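Local coordinates for beta-catenin homolog sys-1 (Caenorhabditis elegans, PDB 3C2G), which acts as a transcription coregulator in the Wnt asymmetry pathway, binding the TCF factor pop-1 directly and activating or repressing target genes, at residues A[388-391]-A[392-396]; A[330-333]-A[334-338]; A[432-436]-A[437-441]. All coordinates share one frame; numbering follows the deposited sequence.

All three contacts are local and partly buried, each with a buried side against other parts of the chain and a more exposed side. Loops border contact 1, helices much of contacts 2 and 3. Contact 1 is the start of a helix, contact 2 the end of one, and contact 3 a turn leading into one. Contact 1 is the most polar at its side-chain ends, with salt bridges to D339 and E340, just past the end of contact 2. Contact 2 is mostly apolar inside, and its E334 and R331 stay apart. Contact 3 pairs an aromatic-aliphatic contact with one salt bridge. Side chains of contacts 2 and 3 both touch helix 368-377. The centres of contacts 1 and 2 are about 18 Å apart.

Contact 1 (A[388-391]-A[392-396]); sequences APKR and NRVCE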
loop_
_atom_site.group_PDB
_atom_site.type_symbol
_atom_site.label_atom_id
_atom_site.label_comp_id
_atom_site.label_asym_id
_atom_site.label_seq_id
_atom_site.Cartn_x
_atom_site.Cartn_y
_atom_site.Cartn_z
ATOM N N ALA A 388 17.790 -0.479 9.826
ATOM C CA ALA A 388 16.490 -0.008 10.292
ATOM C C ALA A 388 15.310 -0.419 9.392
ATOM O O ALA A 388 14.251 -0.770 9.910
ATOM C CB ALA A 388 16.509 1.511 10.501
ATOM N N PRO A 389 15.478 -0.363 8.051
ATOM C CA PRO A 389 14.362 -0.754 7.173
ATOM C C PRO A 389 13.909 -2.204 7.373
ATOM O O PRO A 389 12.709 -2.470 7.435
ATOM C CB PRO A 389 14.939 -0.568 5.762
ATOM C CG PRO A 389 16.057 0.399 5.933
ATOM C CD PRO A 389 16.648 0.076 7.267
ATOM N N LYS A 390 14.871 -3.115 7.478
ATOM C CA LYS A 390 14.601 -4.541 7.629
ATOM C C LYS A 390 14.049 -4.889 9.026
ATOM O O LYS A 390 13.150 -5.723 9.141
ATOM C CB LYS A 390 15.855 -5.356 7.258
ATOM C CG LYS A 390 16.002 -6.741 7.900
ATOM C CD LYS A 390 15.395 -7.884 7.073
ATOM C CE LYS A 390 16.094 -9.219 7.417
ATOM N NZ LYS A 390 15.266 -10.449 7.191
ATOM N N ARG A 391 14.571 -4.238 10.066
ATOM C CA ARG A 391 14.066 -4.407 11.430
ATOM C C ARG A 391 12.607 -3.971 11.541
ATOM O O ARG A 391 11.803 -4.645 12.178
ATOM C CB ARG A 391 14.925 -3.645 12.438
ATOM C CG ARG A 391 14.597 -3.940 13.897
ATOM C CD ARG A 391 15.625 -3.351 14.859
ATOM N NE ARG A 391 15.633 -1.886 14.815
ATOM C CZ ARG A 391 16.609 -1.144 14.294
ATOM N NH1 ARG A 391 17.691 -1.714 13.773
ATOM N NH2 ARG A 391 16.501 0.177 14.298
ATOM N N ASN A 392 12.253 -2.858 10.912
ATOM C CA ASN A 392 10.855 -2.461 10.912
ATOM C C ASN A 392 9.952 -3.462 10.166
ATOM O O ASN A 392 8.805 -3.671 10.549
ATOM C CB ASN A 392 10.663 -1.039 10.386
ATOM C CG ASN A 392 9.314 -0.449 10.787
ATOM O OD1 ASN A 392 9.079 -0.133 11.952
ATOM N ND2 ASN A 392 8.422 -0.312 9.823
ATOM N N ARG A 393 10.483 -4.095 9.124
ATOM C CA ARG A 393 9.708 -5.055 8.340
ATOM C C ARG A 393 9.373 -6.313 9.156
ATOM O O ARG A 393 8.222 -6.754 9.191
ATOM C CB ARG A 393 10.434 -5.427 7.036
ATOM C CG ARG A 393 9.522 -5.562 5.822
ATOM C CD ARG A 393 8.783 -4.238 5.604
ATOM N NE ARG A 393 8.034 -4.139 4.346
ATOM C CZ ARG A 393 7.241 -3.114 4.031
ATOM N NH1 ARG A 393 7.075 -2.093 4.873
ATOM N NH2 ARG A 393 6.597 -3.112 2.873
ATOM N N VAL A 394 10.390 -6.870 9.804
ATOM C CA VAL A 394 10.239 -8.051 10.632
ATOM C C VAL A 394 9.216 -7.755 11.727
ATOM O O VAL A 394 8.391 -8.592 12.082
ATOM C CB VAL A 394 11.591 -8.457 11.250
ATOM C CG1 VAL A 394 11.411 -9.558 12.302
ATOM C CG2 VAL A 394 12.550 -8.915 10.156
ATOM N N CYS A 395 9.272 -6.531 12.215
ATOM C CA CYS A 395 8.432 -6.060 13.268
ATOM C C CYS A 395 6.967 -6.025 12.824
ATOM O O CYS A 395 6.098 -6.536 13.520
ATOM C CB CYS A 395 8.934 -4.679 13.674
ATOM S SG CYS A 395 8.072 -3.911 15.011
ATOM N N GLU A 396 6.707 -5.440 11.661
ATOM C CA GLU A 396 5.386 -5.446 11.040
ATOM C C GLU A 396 4.914 -6.856 10.646
ATOM O O GLU A 396 3.715 -7.145 10.659
ATOM C CB GLU A 396 5.401 -4.531 9.813
ATOM C CG GLU A 396 5.460 -3.016 10.125
ATOM C CD GLU A 396 5.884 -2.172 8.918
ATOM O OE1 GLU A 396 6.700 -2.652 8.096
ATOM O OE2 GLU A 396 5.415 -1.019 8.800
#
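V394 packs back on K390, one helical turn earlier. V394 CG2 lies 3.4 Å from K390 O, the carbonyl that also accepts the V394 N bond (3.1 Å, 169° at the hydrogen). The valine has CG1 anti to the backbone N (chi1 171°), which leaves CG2 beside that N and close to the carbonyl. C395 is as tight: its CB is 3.2 Å from R391 O, which its own N also reaches. R391, V394 and C395 form the buried side, and V394 rests on Y379 and L385 of the preceding loop. The bonds from V394 N and C395 N are i to i+4 links in the first turns of helix 388-409, in an armadillo domain built of helices and loops. R391 bends at chi3 (65°). Its NH1 bonds to L385 O and its NE to T454 OG1. N392 OD1 accepts from G456 N. The other side is looser. A388 and P389 are exposed and offer mainly their carbonyls: N392 N bonds to A388 O at 3.1 Å, and R393 N to P389 O. K390 NZ pairs with D339. R393 NH1 forms a salt bridge with E396 OE1 (3.3 Å), its hydrogen bond weak. R393 also pairs with E340 and makes a cation-pi contact with Y343.

Contact 2 (A[330-333]-A[334-338]); sequences LRLI and EIHPD
E334 N bonds to L330 O (3.0 Å), I335 N to R331 O and H336 N to L332 O (2.9 Å), and the helix then ends as H336 leaves helical angles with psi 121°. L332 O also takes a weak bond from I335 N, so two donors share it. The side chains follow these carbonyls. E334 CB sits 3.3 Å from R331 O, and the rest of its chain runs out extended into the exposed side. Its OE1 stays 6.3 Å from R331 NE, so any attraction between the opposite charges is probably weak. I335 is exposed too, but its chi2 of -85° helps bring CD1 to 3.4 Å from R331 O. This is the last turn of helix 325-335 and the short link to helix 339-352, a tight helix-to-helix turn of the armadillo domain. H336 starts the turn. Its CB lies 3.3 Å from L332 O, while CG is anti to the backbone N (chi1 -160°) and takes the ring away from the helix. There L332 CD1 approaches H336 ND1 obliquely at 4.3 Å, and P337 CD lies 3.5 Å above one face of the imidazole, toward its rim. The buried H336 side chain also touches N298, I301 and V341. L330 and I333 touch L371 of helix 368-377, and L332 packs on C305. D338 stands at the N-cap of helix 339-352, where its OD2 accepts a weak bond from E340 N.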
loop_
_atom_site.group_PDB
_atom_site.type_symbol
_atom_site.label_atom_id
_atom_site.label_comp_id
_atom_site.label_asym_id
_atom_site.label_seq_id
_atom_site.Cartn_x
_atom_site.Cartn_y
_atom_site.Cartn_z
ATOM N N LEU A 330 -1.403 -19.253 1.455
ATOM C CA LEU A 330 -0.672 -19.784 2.597
ATOM C C LEU A 330 0.575 -20.535 2.166
ATOM O O LEU A 330 1.620 -20.404 2.792
ATOM C CB LEU A 330 -1.567 -20.674 3.463
ATOM C CG LEU A 330 -2.675 -19.874 4.138
ATOM C CD1 LEU A 330 -3.790 -20.781 4.594
ATOM C CD2 LEU A 330 -2.113 -19.042 5.276
ATOM N N ARG A 331 0.462 -21.307 1.090
ATOM C CA ARG A 331 1.598 -22.022 0.532
ATOM C C ARG A 331 2.679 -21.053 0.076
ATOM O O ARG A 331 3.858 -21.250 0.355
ATOM C CB ARG A 331 1.154 -22.892 -0.637
ATOM C CG ARG A 331 2.046 -24.108 -0.881
ATOM C CD ARG A 331 1.449 -25.049 -1.956
ATOM N NE ARG A 331 -0.013 -25.206 -1.838
ATOM C CZ ARG A 331 -0.889 -24.925 -2.807
ATOM N NH1 ARG A 331 -0.464 -24.495 -3.996
ATOM N NH2 ARG A 331 -2.191 -25.090 -2.595
ATOM N N LEU A 332 2.261 -19.998 -0.615
ATOM C CA LEU A 332 3.167 -18.936 -1.045
ATOM C C LEU A 332 3.925 -18.311 0.118
ATOM O O LEU A 332 5.136 -18.179 0.059
ATOM C CB LEU A 332 2.403 -17.856 -1.820
ATOM C CG LEU A 332 3.300 -16.840 -2.527
ATOM C CD1 LEU A 332 4.066 -17.535 -3.656
ATOM C CD2 LEU A 332 2.494 -15.654 -3.055
ATOM N N ILE A 333 3.213 -17.925 1.169
ATOM C CA ILE A 333 3.825 -17.319 2.349
ATOM C C ILE A 333 4.828 -18.284 3.007
ATOM O O ILE A 333 5.892 -17.881 3.473
ATOM C CB ILE A 333 2.732 -16.878 3.346
ATOM C CG1 ILE A 333 1.986 -15.662 2.812
ATOM C CG2 ILE A 333 3.307 -16.557 4.712
ATOM C CD1 ILE A 333 0.554 -15.572 3.331
ATOM N N GLU A 334 4.474 -19.564 3.015
ATOM C CA GLU A 334 5.311 -20.617 3.573
ATOM C C GLU A 334 6.684 -20.767 2.890
ATOM O O GLU A 334 7.692 -20.927 3.584
ATOM C CB GLU A 334 4.552 -21.948 3.539
ATOM C CG GLU A 334 5.187 -23.078 4.352
ATOM C CD GLU A 334 4.391 -24.376 4.264
ATOM O OE1 GLU A 334 3.642 -24.564 3.274
ATOM O OE2 GLU A 334 4.514 -25.214 5.181
ATOM N N ILE A 335 6.728 -20.711 1.552
ATOM C CA ILE A 335 7.988 -20.973 0.829
ATOM C C ILE A 335 8.707 -19.764 0.215
ATOM O O ILE A 335 9.912 -19.835 -0.039
ATOM C CB ILE A 335 7.885 -22.144 -0.229
ATOM C CG1 ILE A 335 7.655 -21.632 -1.666
ATOM C CG2 ILE A 335 6.907 -23.253 0.218
ATOM C CD1 ILE A 335 6.213 -21.353 -2.065
ATOM N N HIS A 336 7.999 -18.661 -0.022
ATOM C CA HIS A 336 8.631 -17.523 -0.696
ATOM C C HIS A 336 9.646 -16.817 0.184
ATOM O O HIS A 336 9.305 -16.325 1.251
ATOM C CB HIS A 336 7.624 -16.518 -1.236
ATOM C CG HIS A 336 8.196 -15.636 -2.298
ATOM N ND1 HIS A 336 8.041 -15.898 -3.642
ATOM C CD2 HIS A 336 8.967 -14.529 -2.217
ATOM C CE1 HIS A 336 8.671 -14.976 -4.344
ATOM N NE2 HIS A 336 9.235 -14.128 -3.502
ATOM N N PRO A 337 10.904 -16.756 -0.276
ATOM C CA PRO A 337 11.984 -16.313 0.602
ATOM C C PRO A 337 12.095 -14.806 0.869
ATOM O O PRO A 337 12.925 -14.399 1.697
ATOM C CB PRO A 337 13.241 -16.825 -0.108
ATOM C CG PRO A 337 12.869 -16.911 -1.551
ATOM C CD PRO A 337 11.381 -17.118 -1.627
ATOM N N ASP A 338 11.284 -13.966 0.227
ATOM C CA ASP A 338 11.464 -12.536 0.487
ATOM C C ASP A 338 10.438 -11.844 1.389
ATOM O O ASP A 338 9.217 -12.044 1.278
ATOM C CB ASP A 338 11.890 -11.765 -0.781
ATOM C CG ASP A 338 10.896 -10.743 -1.234
ATOM O OD1 ASP A 338 9.950 -11.102 -1.954
ATOM O OD2 ASP A 338 11.100 -9.560 -0.917
#

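Contact 3 (A[432-436]-A[437-441]); sequences CKFIE and IDILK
F434 and I439 meet through their side chains where the short turn after helix 425-432 enters helix 437-448 of the armadillo domain. I439 CD1 comes to 3.7 Å from F434 CE1, and the two side chains cross obliquely. The isoleucine has CG1 anti to the backbone N (chi1 -156°). With the chain extended beyond it, CD1 reaches the ring, and CG2 lies between N and the carbonyl carbon. From there CG2 lies 3.4 Å from F434 O and 3.6 Å from E436 O, so both branches of I439 are used. L440 is set differently. Its CG is anti to the carbonyl carbon (chi1 -78°), and its two methyls split between neighbouring carbonyls: CD1 is 3.6 Å from I435 O, and CD2 is 3.8 Å from F434 O. L440 N donates to E436 O at 3.3 Å, the first-turn bond of the helix, with E436 at the N-cap position. An alanine here could keep the backbone bond, but without CD1 and CD2 a gap would probably open beside the carbonyls of F434 and I435. On the more polar side E436 extends its chain beyond CG, and the chain of K433 curls round to meet it. K433 NZ reaches E436 OE2 at 2.9 Å on the syn side, 29° out of the carboxylate plane. This salt bridge spans the same residues as the backbone bond from E436 N to K433 O. Around the turn, K433, F434 and I439 pack on helix 368-377, through F370, H373 and I376. F434 also touches L471, and L440 touches F468, both of helix 457-472.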
loop_
_atom_site.group_PDB
_atom_site.type_symbol
_atom_site.label_atom_id
_atom_site.label_comp_id
_atom_site.label_asym_id
_atom_site.label_seq_id
_atom_site.Cartn_x
_atom_site.Cartn_y
_atom_site.Cartn_z
ATOM N N CYS A 432 -1.695 -24.485 20.667
ATOM C CA CYS A 432 -0.862 -24.808 21.834
ATOM C C CYS A 432 0.624 -24.664 21.562
ATOM O O CYS A 432 1.424 -24.531 22.482
ATOM C CB CYS A 432 -1.164 -26.218 22.347
ATOM S SG CYS A 432 -2.736 -26.331 23.224
ATOM N N LYS A 433 0.999 -24.700 20.296
ATOM C CA LYS A 433 2.371 -24.385 19.912
ATOM C C LYS A 433 2.812 -23.010 20.432
ATOM O O LYS A 433 3.988 -22.814 20.733
ATOM C CB LYS A 433 2.518 -24.439 18.396
ATOM C CG LYS A 433 2.565 -25.845 17.837
ATOM C CD LYS A 433 3.456 -25.898 16.602
ATOM C CE LYS A 433 4.928 -26.077 16.972
ATOM N NZ LYS A 433 5.212 -27.472 17.436
ATOM N N PHE A 434 1.866 -22.076 20.556
ATOM C CA PHE A 434 2.180 -20.726 21.014
ATOM C C PHE A 434 2.566 -20.598 22.487
ATOM O O PHE A 434 3.040 -19.534 22.896
ATOM C CB PHE A 434 1.087 -19.714 20.621
ATOM C CG PHE A 434 1.189 -19.249 19.191
ATOM C CD1 PHE A 434 1.945 -18.132 18.860
ATOM C CD2 PHE A 434 0.557 -19.947 18.168
ATOM C CE1 PHE A 434 2.046 -17.705 17.524
ATOM C CE2 PHE A 434 0.657 -19.526 16.837
ATOM C CZ PHE A 434 1.397 -18.402 16.516
ATOM N N ILE A 435 2.395 -21.667 23.270
ATOM C CA ILE A 435 2.974 -21.697 24.604
ATOM C C ILE A 435 4.246 -22.533 24.724
ATOM O O ILE A 435 4.764 -22.714 25.827
ATOM C CB ILE A 435 1.953 -22.050 25.740
ATOM C CG1 ILE A 435 1.120 -23.296 25.407
ATOM C CG2 ILE A 435 1.073 -20.842 26.078
ATOM C CD1 ILE A 435 1.817 -24.602 25.742
ATOM N N GLU A 436 4.781 -23.017 23.604
ATOM C CA GLU A 436 6.104 -23.652 23.626
ATOM C C GLU A 436 7.151 -22.623 24.031
ATOM O O GLU A 436 6.993 -21.442 23.739
ATOM C CB GLU A 436 6.454 -24.261 22.274
ATOM C CG GLU A 436 5.775 -25.598 21.982
ATOM C CD GLU A 436 6.128 -26.150 20.607
ATOM O OE1 GLU A 436 6.844 -25.462 19.842
ATOM O OE2 GLU A 436 5.691 -27.275 20.290
ATOM N N ILE A 437 8.223 -23.059 24.692
ATOM C CA ILE A 437 9.147 -22.105 25.326
ATOM C C ILE A 437 9.920 -21.220 24.357
ATOM O O ILE A 437 10.236 -20.080 24.681
ATOM C CB ILE A 437 10.141 -22.760 26.311
ATOM C CG1 ILE A 437 10.928 -23.875 25.633
ATOM C CG2 ILE A 437 9.420 -23.254 27.543
ATOM C CD1 ILE A 437 12.255 -24.112 26.280
ATOM N N ASP A 438 10.222 -21.738 23.174
ATOM C CA ASP A 438 10.990 -20.970 22.211
ATOM C C ASP A 438 10.256 -19.718 21.727
ATOM O O ASP A 438 10.849 -18.648 21.686
ATOM C CB ASP A 438 11.426 -21.844 21.036
ATOM C CG ASP A 438 12.606 -21.252 20.262
ATOM O OD1 ASP A 438 13.257 -20.282 20.741
ATOM O OD2 ASP A 438 12.887 -21.769 19.156
ATOM N N ILE A 439 8.977 -19.838 21.379
ATOM C CA ILE A 439 8.235 -18.681 20.914
ATOM C C ILE A 439 7.876 -17.709 22.050
ATOM O O ILE A 439 7.855 -16.482 21.851
ATOM C CB ILE A 439 7.008 -19.056 20.044
ATOM C CG1 ILE A 439 6.638 -17.881 19.121
ATOM C CG2 ILE A 439 5.830 -19.503 20.906
ATOM C CD1 ILE A 439 5.721 -18.242 18.001
ATOM N N LEU A 440 7.627 -18.244 23.242
ATOM C CA LEU A 440 7.435 -17.390 24.418
ATOM C C LEU A 440 8.661 -16.521 24.655
ATOM O O LEU A 440 8.532 -15.329 24.909
ATOM C CB LEU A 440 7.125 -18.210 25.675
ATOM C CG LEU A 440 5.696 -18.741 25.840
ATOM C CD1 LEU A 440 5.576 -19.482 27.159
ATOM C CD2 LEU A 440 4.635 -17.653 25.762
ATOM N N LYS A 441 9.844 -17.120 24.577
ATOM C CA LYS A 441 11.072 -16.377 24.782
ATOM C C LYS A 441 11.196 -15.247 23.764
ATOM O O LYS A 441 11.480 -14.115 24.140
ATOM C CB LYS A 441 12.294 -17.293 24.722
ATOM C CG LYS A 441 12.593 -18.038 26.013
ATOM C CD LYS A 441 13.813 -18.942 25.832
ATOM C CE LYS A 441 13.914 -19.987 26.935
ATOM N NZ LYS A 441 15.339 -20.268 27.331
#